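Local coordinates for protein Uly1 (Catenovulum maritimum, PDB 7DRQ) that probably cleaves the algal polysaccharide ulvan by a lyase reaction, as a calcium-binding member of polysaccharide lyase family 24, at residues A[261-266]-A[278-283]; A[287-292]-A[344-349]. One frame throughout, in Å; residues are numbered along the deposited sequence.

Contact 1 (A[261-266]-A[278-283]). With CA (calcium ion), chain E.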
loop_
_atom_site.group_PDB
_atom_site.type_symbol
_atom_site.label_atom_id
_atom_site.label_comp_id
_atom_site.label_asym_id
_atom_site.label_seq_id
_atom_site.Cartn_x
_atom_site.Cartn_y
_atom_site.Cartn_z
ATOM N N SER A 261 3.157 -0.700 17.818
ATOM C CA SER A 261 3.364 -0.577 16.380
ATOM C C SER A 261 2.023 -0.313 15.707
ATOM O O SER A 261 0.959 -0.631 16.245
ATOM C CB SER A 261 4.014 -1.839 15.798
ATOM O OG SER A 261 4.504 -1.580 14.488
ATOM N N ILE A 262 2.074 0.262 14.513
ATOM C CA ILE A 262 0.902 0.873 13.898
ATOM C C ILE A 262 0.635 0.199 12.558
ATOM O O ILE A 262 1.550 0.033 11.743
ATOM C CB ILE A 262 1.088 2.398 13.756
ATOM C CG1 ILE A 262 -0.106 3.049 13.048
ATOM C CG2 ILE A 262 2.426 2.731 13.058
ATOM C CD1 ILE A 262 -0.132 4.564 13.233
ATOM N N TYR A 263 -0.614 -0.224 12.355
ATOM C CA TYR A 263 -1.031 -1.014 11.196
ATOM C C TYR A 263 -2.173 -0.258 10.532
ATOM O O TYR A 263 -3.325 -0.366 10.960
ATOM C CB TYR A 263 -1.451 -2.430 11.616
ATOM C CG TYR A 263 -0.268 -3.274 12.013
ATOM C CD1 TYR A 263 0.336 -3.113 13.254
ATOM C CD2 TYR A 263 0.266 -4.213 11.139
ATOM C CE1 TYR A 263 1.436 -3.869 13.612
ATOM C CE2 TYR A 263 1.365 -4.974 11.491
ATOM C CZ TYR A 263 1.943 -4.793 12.725
ATOM O OH TYR A 263 3.036 -5.538 13.080
ATOM N N GLY A 264 -1.860 0.508 9.496
ATOM C CA GLY A 264 -2.888 1.298 8.853
ATOM C C GLY A 264 -2.323 2.046 7.670
ATOM O O GLY A 264 -1.230 1.747 7.182
ATOM N N LYS A 265 -3.081 3.035 7.217
ATOM C CA LYS A 265 -2.701 3.751 6.009
ATOM C C LYS A 265 -3.211 5.178 6.089
ATOM O O LYS A 265 -4.338 5.416 6.541
ATOM C CB LYS A 265 -3.261 3.063 4.764
ATOM C CG LYS A 265 -2.653 3.581 3.464
ATOM C CD LYS A 265 -2.894 2.615 2.309
ATOM C CE LYS A 265 -2.489 1.201 2.663
ATOM N NZ LYS A 265 -2.704 0.304 1.490
HETATM N N MSE A 266 -2.363 6.115 5.671
HETATM C CA MSE A 266 -2.765 7.492 5.475
HETATM C C MSE A 266 -3.319 7.625 4.071
HETATM O O MSE A 266 -2.850 6.956 3.140
HETATM C CB MSE A 266 -1.585 8.458 5.656
HETATM C CG MSE A 266 -0.908 8.336 6.982
HETATM SE SE MSE A 266 0.526 9.684 7.112
HETATM C CE MSE A 266 -0.258 11.080 6.227
ATOM N N GLN A 278 -4.966 0.279 13.093
ATOM C CA GLN A 278 -5.077 -0.541 14.287
ATOM C C GLN A 278 -3.703 -0.640 14.941
ATOM O O GLN A 278 -2.681 -0.320 14.337
ATOM C CB GLN A 278 -5.649 -1.935 13.948
ATOM C CG GLN A 278 -6.964 -1.806 13.174
ATOM C CD GLN A 278 -7.714 -3.119 13.006
ATOM O OE1 GLN A 278 -7.407 -3.921 12.117
ATOM N NE2 GLN A 278 -8.711 -3.341 13.856
ATOM N N ARG A 279 -3.684 -1.079 16.191
ATOM C CA ARG A 279 -2.482 -1.032 17.010
ATOM C C ARG A 279 -2.047 -2.455 17.345
ATOM O O ARG A 279 -2.886 -3.328 17.564
ATOM C CB ARG A 279 -2.746 -0.228 18.295
ATOM C CG ARG A 279 -1.742 -0.496 19.421
ATOM C CD ARG A 279 -2.065 0.318 20.685
ATOM N NE ARG A 279 -3.335 -0.088 21.282
ATOM C CZ ARG A 279 -4.023 0.655 22.153
ATOM N NH1 ARG A 279 -3.538 1.825 22.537
ATOM N NH2 ARG A 279 -5.163 0.201 22.672
ATOM N N ARG A 280 -0.739 -2.711 17.356
ATOM C CA ARG A 280 -0.230 -3.957 17.908
ATOM C C ARG A 280 0.558 -3.606 19.156
ATOM O O ARG A 280 1.579 -2.917 19.074
ATOM C CB ARG A 280 0.649 -4.745 16.930
ATOM C CG ARG A 280 1.065 -6.109 17.519
ATOM C CD ARG A 280 1.895 -6.960 16.546
ATOM N NE ARG A 280 1.174 -7.282 15.316
ATOM C CZ ARG A 280 1.657 -8.050 14.343
ATOM N NH1 ARG A 280 2.851 -8.613 14.470
ATOM N NH2 ARG A 280 0.939 -8.269 13.243
ATOM N N PHE A 281 0.128 -4.071 20.288
ATOM C CA PHE A 281 0.791 -3.778 21.533
ATOM C C PHE A 281 1.753 -4.879 21.983
ATOM O O PHE A 281 2.578 -4.630 22.760
ATOM C CB PHE A 281 -0.243 -3.644 22.671
ATOM C CG PHE A 281 -0.399 -2.284 23.250
ATOM C CD1 PHE A 281 0.657 -1.512 23.556
ATOM C CD2 PHE A 281 -1.655 -1.804 23.567
ATOM C CE1 PHE A 281 0.497 -0.272 24.092
ATOM C CE2 PHE A 281 -1.825 -0.564 24.139
ATOM C CZ PHE A 281 -0.725 0.208 24.403
ATOM N N ASN A 282 1.548 -6.088 21.516
ATOM C CA ASN A 282 2.368 -7.219 21.935
ATOM C C ASN A 282 2.338 -7.404 23.441
ATOM O O ASN A 282 3.323 -7.838 24.042
ATOM C CB ASN A 282 3.805 -7.080 21.451
ATOM C CG ASN A 282 3.886 -6.861 19.952
ATOM O OD1 ASN A 282 3.689 -7.795 19.164
ATOM N ND2 ASN A 282 4.171 -5.627 19.558
ATOM N N LEU A 283 1.233 -7.063 24.057
ATOM C CA LEU A 283 1.016 -7.481 25.435
ATOM C C LEU A 283 0.605 -8.946 25.474
ATOM O O LEU A 283 -0.080 -9.428 24.568
ATOM C CB LEU A 283 -0.083 -6.653 26.074
ATOM C CG LEU A 283 0.178 -5.173 26.272
ATOM C CD1 LEU A 283 -1.156 -4.451 26.380
ATOM C CD2 LEU A 283 1.011 -4.983 27.533
HETATM CA CA CA E . -1.072 -9.542 22.463
HETATM O O HOH W 1 -0.324 -8.519 20.293
HETATM O O HOH W 2 -1.527 -7.124 22.704
HETATM O O HOH W 3 -1.114 -11.950 23.287
HETATM O O HOH W 4 1.051 -10.319 21.987
#
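Ser-261 and Tyr-263 pair with Arg-280 and Gln-278 as the two hydrogen-bonded pairs of an antiparallel hairpin, whose strand axes come within 4.8 Å; Ile-262 and Arg-279 form the non-hydrogen-bonded pair between them. Four backbone bonds close this register, from 2.8 Å for Gln-278 N to Tyr-263 O up to 3.0 Å for Ser-261 N to Arg-280 O. On the face they share, the side chains of Tyr-263 and Arg-280 cross obliquely, with ring and guanidinium planes 12° apart. Tyr-263 OH sits 3.1 Å above the centre of the Arg-280 guanidinium, and the poor angles to its nitrogens rule out a hydrogen bond. The bend of the arginine at chi3 (-61°) places Arg-280 NE 3.4 Å from Tyr-263 OH. Nearer the backbone, Tyr-263 CE1 rests on Arg-280 CB at 3.5 Å. Beyond the strand, Leu-283 O binds the calcium ion. The hairpin 261-269/272-280 belongs to an antiparallel sheet consistent with a propeller blade: strand 290-298 flanks 272-280, where Arg-280 NE is hydrogen-bonded to Gln-290 OE1, while Ser-261 OG bonds to Ser-222 O just after strand 214-220.

Contact 2 (A[287-292]-A[344-349]). With CA (calcium ion), chain E.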
loop_
_atom_site.group_PDB
_atom_site.type_symbol
_atom_site.label_atom_id
_atom_site.label_comp_id
_atom_site.label_asym_id
_atom_site.label_seq_id
_atom_site.Cartn_x
_atom_site.Cartn_y
_atom_site.Cartn_z
ATOM N N PHE A 287 -5.282 -10.502 22.692
ATOM C CA PHE A 287 -5.082 -10.063 21.306
ATOM C C PHE A 287 -3.854 -10.764 20.726
ATOM O O PHE A 287 -2.720 -10.462 21.096
ATOM C CB PHE A 287 -4.951 -8.542 21.242
ATOM C CG PHE A 287 -6.199 -7.824 21.665
ATOM C CD1 PHE A 287 -7.325 -7.818 20.842
ATOM C CD2 PHE A 287 -6.269 -7.189 22.895
ATOM C CE1 PHE A 287 -8.486 -7.169 21.237
ATOM C CE2 PHE A 287 -7.435 -6.549 23.301
ATOM C CZ PHE A 287 -8.543 -6.543 22.480
ATOM N N ARG A 288 -4.090 -11.714 19.823
ATOM C CA ARG A 288 -2.992 -12.416 19.162
ATOM C C ARG A 288 -2.083 -11.448 18.421
ATOM O O ARG A 288 -0.863 -11.646 18.363
ATOM C CB ARG A 288 -3.562 -13.447 18.191
ATOM C CG ARG A 288 -2.520 -14.212 17.418
ATOM C CD ARG A 288 -3.198 -15.264 16.539
ATOM N NE ARG A 288 -2.235 -15.934 15.675
ATOM C CZ ARG A 288 -2.339 -16.023 14.356
ATOM N NH1 ARG A 288 -3.376 -15.487 13.728
ATOM N NH2 ARG A 288 -1.410 -16.666 13.663
ATOM N N ALA A 289 -2.664 -10.402 17.833
ATOM C CA ALA A 289 -1.907 -9.435 17.051
ATOM C C ALA A 289 -2.448 -8.042 17.320
ATOM O O ALA A 289 -2.212 -7.491 18.399
ATOM C CB ALA A 289 -1.956 -9.789 15.563
ATOM N N GLN A 290 -3.218 -7.475 16.386
ATOM C CA GLN A 290 -3.654 -6.092 16.583
ATOM C C GLN A 290 -4.827 -5.996 17.556
ATOM O O GLN A 290 -5.522 -6.974 17.859
ATOM C CB GLN A 290 -4.032 -5.445 15.242
ATOM C CG GLN A 290 -2.860 -4.920 14.411
ATOM C CD GLN A 290 -2.137 -6.005 13.657
ATOM O OE1 GLN A 290 -1.201 -6.625 14.170
ATOM N NE2 GLN A 290 -2.557 -6.245 12.406
ATOM N N ASP A 291 -5.044 -4.775 18.035
ATOM C CA ASP A 291 -6.194 -4.426 18.857
ATOM C C ASP A 291 -6.650 -3.027 18.467
ATOM O O ASP A 291 -5.896 -2.246 17.883
ATOM C CB ASP A 291 -5.865 -4.483 20.372
ATOM C CG ASP A 291 -4.973 -3.327 20.827
ATOM O OD1 ASP A 291 -5.523 -2.277 21.216
ATOM O OD2 ASP A 291 -3.726 -3.472 20.797
ATOM N N GLY A 292 -7.898 -2.720 18.798
ATOM C CA GLY A 292 -8.416 -1.384 18.628
ATOM C C GLY A 292 -8.674 -0.993 17.187
ATOM O O GLY A 292 -8.360 -1.746 16.254
ATOM N N SER A 344 -8.007 -12.524 17.180
ATOM C CA SER A 344 -6.923 -12.483 16.214
ATOM C C SER A 344 -7.306 -11.471 15.141
ATOM O O SER A 344 -8.228 -11.710 14.353
ATOM C CB SER A 344 -6.656 -13.865 15.616
ATOM O OG SER A 344 -5.656 -13.800 14.613
ATOM N N ILE A 345 -6.621 -10.329 15.146
ATOM C CA ILE A 345 -6.802 -9.278 14.156
ATOM C C ILE A 345 -5.481 -9.145 13.417
ATOM O O ILE A 345 -4.499 -8.646 13.981
ATOM C CB ILE A 345 -7.210 -7.946 14.798
ATOM C CG1 ILE A 345 -8.529 -8.102 15.564
ATOM C CG2 ILE A 345 -7.304 -6.847 13.741
ATOM C CD1 ILE A 345 -8.800 -6.929 16.501
ATOM N N THR A 346 -5.455 -9.564 12.146
ATOM C CA THR A 346 -4.218 -9.599 11.381
ATOM C C THR A 346 -4.323 -8.905 10.032
ATOM O O THR A 346 -3.326 -8.837 9.311
ATOM C CB THR A 346 -3.760 -11.055 11.165
ATOM O OG1 THR A 346 -4.843 -11.824 10.635
ATOM C CG2 THR A 346 -3.318 -11.671 12.492
ATOM N N GLY A 347 -5.490 -8.392 9.673
ATOM C CA GLY A 347 -5.666 -7.768 8.379
ATOM C C GLY A 347 -7.129 -7.439 8.180
ATOM O O GLY A 347 -7.931 -7.531 9.109
ATOM N N GLY A 348 -7.459 -7.058 6.949
ATOM C CA GLY A 348 -8.838 -6.738 6.649
ATOM C C GLY A 348 -9.285 -5.363 7.090
ATOM O O GLY A 348 -10.491 -5.098 7.106
ATOM N N PHE A 349 -8.366 -4.475 7.440
ATOM C CA PHE A 349 -8.743 -3.153 7.920
ATOM C C PHE A 349 -8.643 -2.136 6.793
ATOM O O PHE A 349 -7.669 -2.129 6.033
ATOM C CB PHE A 349 -7.859 -2.703 9.083
ATOM C CG PHE A 349 -8.096 -1.281 9.472
ATOM C CD1 PHE A 349 -9.237 -0.930 10.178
ATOM C CD2 PHE A 349 -7.216 -0.273 9.078
ATOM C CE1 PHE A 349 -9.471 0.402 10.533
ATOM C CE2 PHE A 349 -7.455 1.055 9.417
ATOM C CZ PHE A 349 -8.576 1.391 10.148
HETATM CA CA CA E . -1.072 -9.542 22.463
HETATM O O HOH W 5 -5.335 -9.565 17.619
HETATM O O HOH W 1 -0.324 -8.519 20.293
HETATM O O HOH W 6 -1.015 -8.312 10.698
HETATM O O HOH W 2 -1.527 -7.124 22.704
HETATM O O HOH W 3 -1.114 -11.950 23.287
HETATM O O HOH W 4 1.051 -10.319 21.987
#
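Arg-288 reaches over Ser-344 with its chain extended from CG to NE, CG being anti to the backbone N (chi1 178°), and meets the serine hydroxyl at the edge of its guanidinium. Arg-288 NH1 donates to Ser-344 OG at 3.0 Å, with an N-H...O angle of 159° and the oxygen in the guanidinium plane. The aliphatic part lies against the same residue, Arg-288 CD being 3.4 Å from Ser-344 OG, while Trp-368 of strand 359-369 supplies a cation-pi partner for the charge. Thr-346 CG2 fills in beside the arginine and touches Ala-289 CB, a methyl that also lies 3.2 Å from Ile-345 O.

That carbonyl accepts the backbone bond from Gln-290 N at 3.0 Å. The segments belong to successive antiparallel sheets, probably neighbouring blades of the beta-propeller expected for a BNR-repeat family, so the contact joins the residues leading into strand 290-298 to the loop between strands 343-344 and 350-353.

Gln-290 CB packs against Ile-345 CG2. The bend at chi2 (79°) sets Gln-290 CD 3.6 Å from Ile-345 O; beyond it, NE2 is linked through a water to Thr-346 O, and OE1 is bound by Arg-280. Ile-345 turns CD1 to Gln-290 O, 3.5 Å away. A second water sits between the backbones, accepting from Ala-289 N and Ile-345 N and donating to Gln-290 O. On the metal side, Asp-291 CB lies over the centre of the Phe-287 ring, and Phe-287 O binds the calcium ion at 2.3 Å.

How the contacts relate
Contacts 1 and 2 follow one another along the chain, with centres 8 Å apart, and meet where strand 272-280 pairs with strand 290-298. Arg-279 NH2 forms a salt bridge with Asp-291 OD1 at 2.9 Å, and Arg-280 NE lies 2.7 Å from Gln-290 OE1. Further along, Gln-278 OE1 packs on Phe-349 CB. The calcium ion draws together the loop that connects the two strands: contact 1 supplies Leu-283 O and contact 2 Phe-287 O, with Asp-285 between them and four waters completing the site. One of those waters also donates to Ala-289 O and, weakly, accepts from Asn-282 N, giving a weak water-mediated link between 278-283 and 287-292.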